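Local coordinates for FAD-dependent pyridine nucleotide-disulphide oxidoreductase (Desulfovibrio vulgaris, PDB 3IWA), which probably uses FAD to pass electrons from a pyridine nucleotide to a disulphide or related acceptor, as in other oxidoreductases of this family, at residues V163-G168 against D248-A253; I92-H97 against L112-L117. All blocks are in the same frame, centred on the assembly; numbering follows the deposited sequence. Where two conformers were deposited one is given.

Interaction 1. Residues V163-G168 against D248-A253; sequences VIVGGG and DLVILA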
ATOM      1  N   VAL A 163     -26.207  10.123  23.209  1.00 41.95           N
ATOM      2  CA  VAL A 163     -25.835  11.197  22.312  1.00 41.65           C
ATOM      3  C   VAL A 163     -24.298  11.321  22.240  1.00 40.89           C
ATOM      4  O   VAL A 163     -23.632  11.415  23.266  1.00 40.89           O
ATOM      5  CB  VAL A 163     -26.462  12.524  22.757  1.00 41.67           C
ATOM      6  CG1 VAL A 163     -25.799  13.719  22.004  1.00 39.23           C
ATOM      7  CG2 VAL A 163     -27.994  12.431  22.556  1.00 40.89           C
ATOM      8  N   ILE A 164     -23.748  11.291  21.027  1.00 40.12           N
ATOM      9  CA  ILE A 164     -22.308  11.424  20.831  1.00 38.43           C
ATOM     10  C   ILE A 164     -22.036  12.846  20.400  1.00 37.67           C
ATOM     11  O   ILE A 164     -22.544  13.297  19.395  1.00 37.60           O
ATOM     12  CB  ILE A 164     -21.764  10.397  19.779  1.00 38.89           C
ATOM     13  CG1 ILE A 164     -21.692   8.974  20.369  1.00 39.27           C
ATOM     14  CG2 ILE A 164     -20.358  10.771  19.341  1.00 35.97           C
ATOM     15  CD1 ILE A 164     -22.576   7.973  19.769  1.00 43.85           C
ATOM     16  N   VAL A 165     -21.255  13.565  21.189  1.00 37.88           N
ATOM     17  CA  VAL A 165     -20.848  14.925  20.880  1.00 37.73           C
ATOM     18  C   VAL A 165     -19.482  14.895  20.178  1.00 38.35           C
ATOM     19  O   VAL A 165     -18.432  14.694  20.835  1.00 37.63           O
ATOM     20  CB  VAL A 165     -20.736  15.800  22.146  1.00 37.95           C
ATOM     21  CG1 VAL A 165     -20.348  17.263  21.734  1.00 36.89           C
ATOM     22  CG2 VAL A 165     -22.047  15.744  22.975  1.00 37.03           C
ATOM     23  N   GLY A 166     -19.522  15.083  18.856  1.00 38.59           N
ATOM     24  CA  GLY A 166     -18.367  14.948  17.984  1.00 38.74           C
ATOM     25  C   GLY A 166     -18.513  13.819  16.967  1.00 39.11           C
ATOM     26  O   GLY A 166     -18.727  12.682  17.343  1.00 39.73           O
ATOM     27  N   GLY A 167     -18.365  14.131  15.671  1.00 39.07           N
ATOM     28  CA  GLY A 167     -18.463  13.139  14.588  1.00 38.54           C
ATOM     29  C   GLY A 167     -17.111  12.868  13.940  1.00 38.77           C
ATOM     30  O   GLY A 167     -17.003  12.751  12.732  1.00 37.81           O
ATOM     31  N   GLY A 168     -16.076  12.755  14.767  1.00 39.57           N
ATOM     32  CA  GLY A 168     -14.739  12.368  14.330  1.00 38.90           C
ATOM     33  C   GLY A 168     -14.525  10.876  14.432  1.00 39.63           C
ATOM     34  O   GLY A 168     -15.484  10.119  14.532  1.00 39.99           O
ATOM     35  N   ASP A 248     -29.460   9.426  28.335  1.00 49.21           N
ATOM     36  CA  ASP A 248     -28.936   8.951  29.613  1.00 49.46           C
ATOM     37  C   ASP A 248     -27.437   8.643  29.533  1.00 48.28           C
ATOM     38  O   ASP A 248     -26.795   8.384  30.538  1.00 47.98           O
ATOM     39  CB  ASP A 248     -29.735   7.740  30.152  1.00 49.85           C
ATOM     40  CG  ASP A 248     -30.006   6.676  29.091  1.00 51.51           C
ATOM     41  OD1 ASP A 248     -29.412   5.575  29.136  1.00 56.75           O
ATOM     42  OD2 ASP A 248     -30.837   6.922  28.214  1.00 53.34           O
ATOM     43  N   LEU A 249     -26.889   8.637  28.328  1.00 48.22           N
ATOM     44  CA  LEU A 249     -25.420   8.557  28.115  1.00 47.07           C
ATOM     45  C   LEU A 249     -25.030   9.612  27.082  1.00 45.76           C
ATOM     46  O   LEU A 249     -25.620   9.675  26.012  1.00 45.14           O
ATOM     47  CB  LEU A 249     -25.009   7.169  27.600  1.00 46.91           C
ATOM     48  CG  LEU A 249     -23.521   6.931  27.314  1.00 47.59           C
ATOM     49  CD1 LEU A 249     -22.711   6.832  28.597  1.00 48.24           C
ATOM     50  CD2 LEU A 249     -23.343   5.682  26.478  1.00 46.34           C
ATOM     51  N   VAL A 250     -24.031  10.412  27.424  1.00 44.81           N
ATOM     52  CA  VAL A 250     -23.454  11.394  26.536  1.00 44.48           C
ATOM     53  C   VAL A 250     -21.943  11.152  26.422  1.00 44.19           C
ATOM     54  O   VAL A 250     -21.213  11.184  27.425  1.00 43.99           O
ATOM     55  CB  VAL A 250     -23.722  12.822  27.037  1.00 44.61           C
ATOM     56  CG1 VAL A 250     -23.003  13.822  26.178  1.00 42.94           C
ATOM     57  CG2 VAL A 250     -25.237  13.088  27.080  1.00 44.14           C
ATOM     58  N   ILE A 251     -21.496  10.879  25.203  1.00 43.37           N
ATOM     59  CA  ILE A 251     -20.092  10.623  24.918  1.00 43.08           C
ATOM     60  C   ILE A 251     -19.451  11.921  24.423  1.00 42.63           C
ATOM     61  O   ILE A 251     -19.922  12.519  23.466  1.00 41.92           O
ATOM     62  CB  ILE A 251     -19.952   9.530  23.851  1.00 43.65           C
ATOM     63  CG1 ILE A 251     -20.736   8.268  24.239  1.00 44.77           C
ATOM     64  CG2 ILE A 251     -18.521   9.154  23.648  1.00 43.99           C
ATOM     65  CD1 ILE A 251     -20.161   7.540  25.424  1.00 45.31           C
ATOM     66  N   LEU A 252     -18.417  12.379  25.114  1.00 42.43           N
ATOM     67  CA  LEU A 252     -17.612  13.505  24.659  1.00 43.05           C
ATOM     68  C   LEU A 252     -16.450  12.988  23.780  1.00 43.06           C
ATOM     69  O   LEU A 252     -15.531  12.320  24.269  1.00 43.02           O
ATOM     70  CB  LEU A 252     -17.067  14.319  25.846  1.00 43.19           C
ATOM     71  CG  LEU A 252     -18.084  14.945  26.812  1.00 43.28           C
ATOM     72  CD1 LEU A 252     -17.356  15.874  27.771  1.00 45.53           C
ATOM     73  CD2 LEU A 252     -19.216  15.692  26.115  1.00 41.63           C
ATOM     74  N   ALA A 253     -16.536  13.297  22.489  1.00 42.94           N
ATOM     75  CA  ALA A 253     -15.603  12.853  21.458  1.00 42.87           C
ATOM     76  C   ALA A 253     -15.393  14.033  20.535  1.00 43.52           C
ATOM     77  O   ALA A 253     -15.503  13.909  19.324  1.00 43.12           O
ATOM     78  CB  ALA A 253     -16.189  11.685  20.664  1.00 41.59           C
TER
HETATM   79  O   HOH W   1     -14.828  11.979  17.523  1.00 39.61           O
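Val163, Ile164 and Val165 pair in parallel with Val250, Ile251 and Leu252, and four backbone hydrogen bonds join the strands. Val163 N gives to Leu249 O (2.9 Å), Ile251 N to Val163 O, Val165 N to Ile251 O (2.8 Å) and Ala253 N to Val165 O. On one face Ile164 and Ile251 lie side by side, Ile164 CG1 meeting Ile251 CB at 3.9 Å. On the other, Val165 CG2, anti to its own carbonyl carbon, reaches Val250 CG1 at 3.9 Å and Leu252 CD2 at 4.2 Å. Past the strand ends, Gly166 CA lies 3.3 Å from Ala253 O in a CA-H...O contact. One water accepts a weak hydrogen bond from Gly168 N and donates one to Ala253 O (2.7 Å). Gly166 and Gly168 fit the GxGxxG pattern of a Rossmann-type strand-turn-helix, consistent with a dinucleotide-binding turn, with Gly168 as N-cap of helix 169-182. Gly167 N donates to Glu190 OE1. Helix 169-182 covers the Ile164 face through Ala175, strand 235-240 packs on Val163 and Val250, and strand 185-189 continues the sheet beyond Ile164.

Interaction 2. Residues I92-H97 against L112-L117; sequences IDRAAH and LKYDKL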
ATOM      1  N   ILE A  92       8.178  16.859  38.761  1.00 51.61           N
ATOM      2  CA  ILE A  92       9.429  16.354  38.247  1.00 51.62           C
ATOM      3  C   ILE A  92      10.531  17.340  38.579  1.00 52.11           C
ATOM      4  O   ILE A  92      10.410  18.513  38.281  1.00 51.99           O
ATOM      5  CB  ILE A  92       9.368  16.150  36.723  1.00 51.38           C
ATOM      6  CG1 ILE A  92       8.377  15.033  36.396  1.00 50.94           C
ATOM      7  CG2 ILE A  92      10.765  15.798  36.157  1.00 50.12           C
ATOM      8  CD1 ILE A  92       8.122  14.871  34.956  1.00 49.06           C
ATOM      9  N   ASP A  93      11.611  16.862  39.186  1.00 52.86           N
ATOM     10  CA  ASP A  93      12.785  17.702  39.380  1.00 53.67           C
ATOM     11  C   ASP A  93      13.842  17.179  38.449  1.00 53.54           C
ATOM     12  O   ASP A  93      14.451  16.149  38.700  1.00 53.77           O
ATOM     13  CB  ASP A  93      13.263  17.685  40.839  1.00 54.15           C
ATOM     14  CG  ASP A  93      14.388  18.695  41.113  1.00 55.54           C
ATOM     15  OD1 ASP A  93      14.966  19.254  40.154  1.00 56.47           O
ATOM     16  OD2 ASP A  93      14.708  18.910  42.306  1.00 58.68           O
ATOM     17  N   ARG A  94      14.045  17.927  37.378  1.00 53.89           N
ATOM     18  CA  ARG A  94      14.949  17.536  36.305  0.50 53.82           C
ATOM     19  C   ARG A  94      16.421  17.564  36.703  1.00 54.19           C
ATOM     20  O   ARG A  94      17.169  16.626  36.387  1.00 54.37           O
ATOM     21  CB  ARG A  94      14.721  18.437  35.103  0.50 53.51           C
ATOM     22  CG  ARG A  94      13.421  18.141  34.427  0.50 52.65           C
ATOM     23  CD  ARG A  94      13.001  19.308  33.623  0.50 51.19           C
ATOM     24  NE  ARG A  94      14.029  19.667  32.668  0.50 50.11           N
ATOM     25  CZ  ARG A  94      14.074  20.833  32.049  0.50 49.79           C
ATOM     26  NH1 ARG A  94      13.147  21.745  32.300  0.50 50.02           N
ATOM     27  NH2 ARG A  94      15.037  21.087  31.182  0.50 50.33           N
ATOM     28  N   ALA A  95      16.845  18.628  37.386  1.00 54.62           N
ATOM     29  CA  ALA A  95      18.250  18.741  37.836  1.00 54.96           C
ATOM     30  C   ALA A  95      18.623  17.580  38.772  1.00 55.12           C
ATOM     31  O   ALA A  95      19.684  16.949  38.616  1.00 55.62           O
ATOM     32  CB  ALA A  95      18.498  20.090  38.518  1.00 54.84           C
ATOM     33  N   ALA A  96      17.721  17.287  39.711  1.00 55.00           N
ATOM     34  CA  ALA A  96      17.889  16.196  40.675  1.00 54.70           C
ATOM     35  C   ALA A  96      17.522  14.784  40.185  1.00 54.12           C
ATOM     36  O   ALA A  96      17.767  13.800  40.902  1.00 53.81           O
ATOM     37  CB  ALA A  96      17.070  16.517  41.932  1.00 55.30           C
ATOM     38  N   HIS A  97      16.893  14.687  39.012  1.00 53.17           N
ATOM     39  CA  HIS A  97      16.409  13.412  38.459  1.00 52.17           C
ATOM     40  C   HIS A  97      15.528  12.652  39.461  1.00 51.23           C
ATOM     41  O   HIS A  97      15.766  11.492  39.804  1.00 51.72           O
ATOM     42  CB  HIS A  97      17.583  12.559  37.971  1.00 52.40           C
ATOM     43  CG  HIS A  97      18.282  13.121  36.767  1.00 52.83           C
ATOM     44  ND1 HIS A  97      18.961  14.319  36.784  1.00 53.63           N
ATOM     45  CD2 HIS A  97      18.399  12.647  35.503  1.00 54.22           C
ATOM     46  CE1 HIS A  97      19.467  14.559  35.587  1.00 53.46           C
ATOM     47  NE2 HIS A  97      19.137  13.560  34.789  1.00 52.74           N
ATOM     48  N   LEU A 112      10.806   8.944  43.807  1.00 59.66           N
ATOM     49  CA  LEU A 112      11.504   7.985  42.953  1.00 57.29           C
ATOM     50  C   LEU A 112      12.691   8.692  42.344  1.00 56.14           C
ATOM     51  O   LEU A 112      12.599   9.871  42.024  1.00 55.76           O
ATOM     52  CB  LEU A 112      10.593   7.519  41.820  1.00 57.02           C
ATOM     53  CG  LEU A 112       9.299   6.775  42.155  1.00 55.40           C
ATOM     54  CD1 LEU A 112       8.530   6.508  40.864  1.00 51.31           C
ATOM     55  CD2 LEU A 112       9.591   5.463  42.915  1.00 53.20           C
ATOM     56  N   LYS A 113      13.794   7.975  42.165  1.00 54.88           N
ATOM     57  CA  LYS A 113      14.937   8.514  41.435  1.00 54.64           C
ATOM     58  C   LYS A 113      15.054   7.852  40.052  1.00 53.16           C
ATOM     59  O   LYS A 113      14.720   6.662  39.879  1.00 53.24           O
ATOM     60  CB  LYS A 113      16.234   8.364  42.243  1.00 55.15           C
ATOM     61  CG  LYS A 113      17.115   9.632  42.205  1.00 57.98           C
ATOM     62  CD  LYS A 113      18.181   9.575  41.115  1.00 61.51           C
ATOM     63  CE  LYS A 113      19.023  10.849  41.070  1.00 63.19           C
ATOM     64  NZ  LYS A 113      20.013  10.820  39.938  1.00 64.34           N
ATOM     65  N   TYR A 114      15.515   8.617  39.067  1.00 50.71           N
ATOM     66  CA  TYR A 114      15.568   8.087  37.724  1.00 49.13           C
ATOM     67  C   TYR A 114      16.842   8.462  37.012  1.00 48.21           C
ATOM     68  O   TYR A 114      17.427   9.508  37.271  1.00 47.42           O
ATOM     69  CB  TYR A 114      14.333   8.516  36.907  1.00 48.77           C
ATOM     70  CG  TYR A 114      14.276   9.980  36.518  1.00 45.85           C
ATOM     71  CD1 TYR A 114      14.981  10.462  35.432  1.00 44.13           C
ATOM     72  CD2 TYR A 114      13.493  10.871  37.233  1.00 45.48           C
ATOM     73  CE1 TYR A 114      14.918  11.805  35.075  1.00 44.30           C
ATOM     74  CE2 TYR A 114      13.412  12.193  36.881  1.00 44.21           C
ATOM     75  CZ  TYR A 114      14.120  12.656  35.807  1.00 44.12           C
ATOM     76  OH  TYR A 114      14.029  13.983  35.480  1.00 46.72           O
ATOM     77  N   ASP A 115      17.256   7.567  36.121  1.00 47.49           N
ATOM     78  CA  ASP A 115      18.274   7.864  35.112  1.00 47.51           C
ATOM     79  C   ASP A 115      17.617   8.385  33.834  1.00 46.31           C
ATOM     80  O   ASP A 115      18.170   9.247  33.171  1.00 46.36           O
ATOM     81  CB  ASP A 115      19.063   6.599  34.786  1.00 48.26           C
ATOM     82  CG  ASP A 115      19.806   6.055  36.003  1.00 49.84           C
ATOM     83  OD1 ASP A 115      20.916   6.567  36.214  1.00 52.91           O
ATOM     84  OD2 ASP A 115      19.285   5.138  36.721  1.00 45.88           O
ATOM     85  N   LYS A 116      16.453   7.824  33.484  1.00 44.51           N
ATOM     86  CA  LYS A 116      15.704   8.265  32.332  1.00 43.30           C
ATOM     87  C   LYS A 116      14.240   8.228  32.693  1.00 41.56           C
ATOM     88  O   LYS A 116      13.819   7.356  33.413  1.00 40.79           O
ATOM     89  CB  LYS A 116      15.947   7.354  31.118  1.00 43.39           C
ATOM     90  CG  LYS A 116      17.384   7.238  30.629  1.00 42.66           C
ATOM     91  CD  LYS A 116      17.927   8.506  30.047  1.00 43.84           C
ATOM     92  CE  LYS A 116      19.444   8.394  29.851  1.00 45.36           C
ATOM     93  NZ  LYS A 116      20.039   9.659  29.286  1.00 47.14           N
ATOM     94  N   LEU A 117      13.486   9.182  32.180  1.00 40.03           N
ATOM     95  CA  LEU A 117      12.035   9.253  32.388  1.00 39.55           C
ATOM     96  C   LEU A 117      11.270   9.176  31.055  1.00 38.34           C
ATOM     97  O   LEU A 117      11.682   9.746  30.041  1.00 36.83           O
ATOM     98  CB  LEU A 117      11.693  10.571  33.080  1.00 39.08           C
ATOM     99  CG  LEU A 117      10.266  10.864  33.561  1.00 39.35           C
ATOM    100  CD1 LEU A 117       9.723   9.826  34.578  1.00 40.09           C
ATOM    101  CD2 LEU A 117      10.228  12.274  34.154  1.00 36.96           C
TER
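A CH-pi contact of His97 CB over one face of the Tyr114 ring joins the two segments, partly buried where a three-stranded antiparallel sheet meets the parallel sheet containing strand 116-119. His97 CB stands 4.0 Å from the Tyr114 ring centroid, 11° off the normal; Leu117 CB lies over the opposite face, toward the rim. The Tyr114 ring reaches in from a chi1 of 71°, CG between the backbone N and the carbonyl carbon, and its OH comes within 3.8 Å of Ile92 CG2. The imidazole is set obliquely, planes at 45°, with His97 CD2 3.6 Å from Tyr114 CE1. Tyr114 N donates to His97 O (3.0 Å). Residues 94-96 have helical backbone angles in the connection between antiparallel strands 87-93 and 98-103, while segment 112-117 passes from strand 109-113 into strand 116-119 of a parallel sheet ordered 82-84, 30-34, 5-9, 116-119, 289-291, consistent with a Rossmann-type FAD-binding sheet. His97 ND1 gives a hydrogen bond to Ala95 O (3.3 Å), in the imidazole plane but above the carbonyl plane, and NE2 bonds Asp288, so both ring nitrogens fix the rotation. Lys113 bends at chi2 to lay CE 3.2 Å from Ala96 O. Deeper in, Ile92 CD1 and Leu117 CD2 meet tip to tip at a tight 3.4 Å.

Overall arrangement
Interaction 2 comes first along the chain and closes before interaction 1 opens; their centres lie 39 Å apart and their nearest atoms about 26 Å, so they do not touch. All four segments fall in the pyridine nucleotide-disulphide oxidoreductase region of the chain, yet they belong to different β-sheets. Interaction 1 joins adjacent interior strands, 249-252 and 161-165, of a five-stranded parallel sheet. Interaction 2 lies where the three-stranded antiparallel sheet 87-93, 98-103, 109-113 meets another five-stranded parallel sheet through strand 116-119. The two parallel sheets are consistent with the two dinucleotide-binding units of this family, probably one for FAD and one for the pyridine nucleotide.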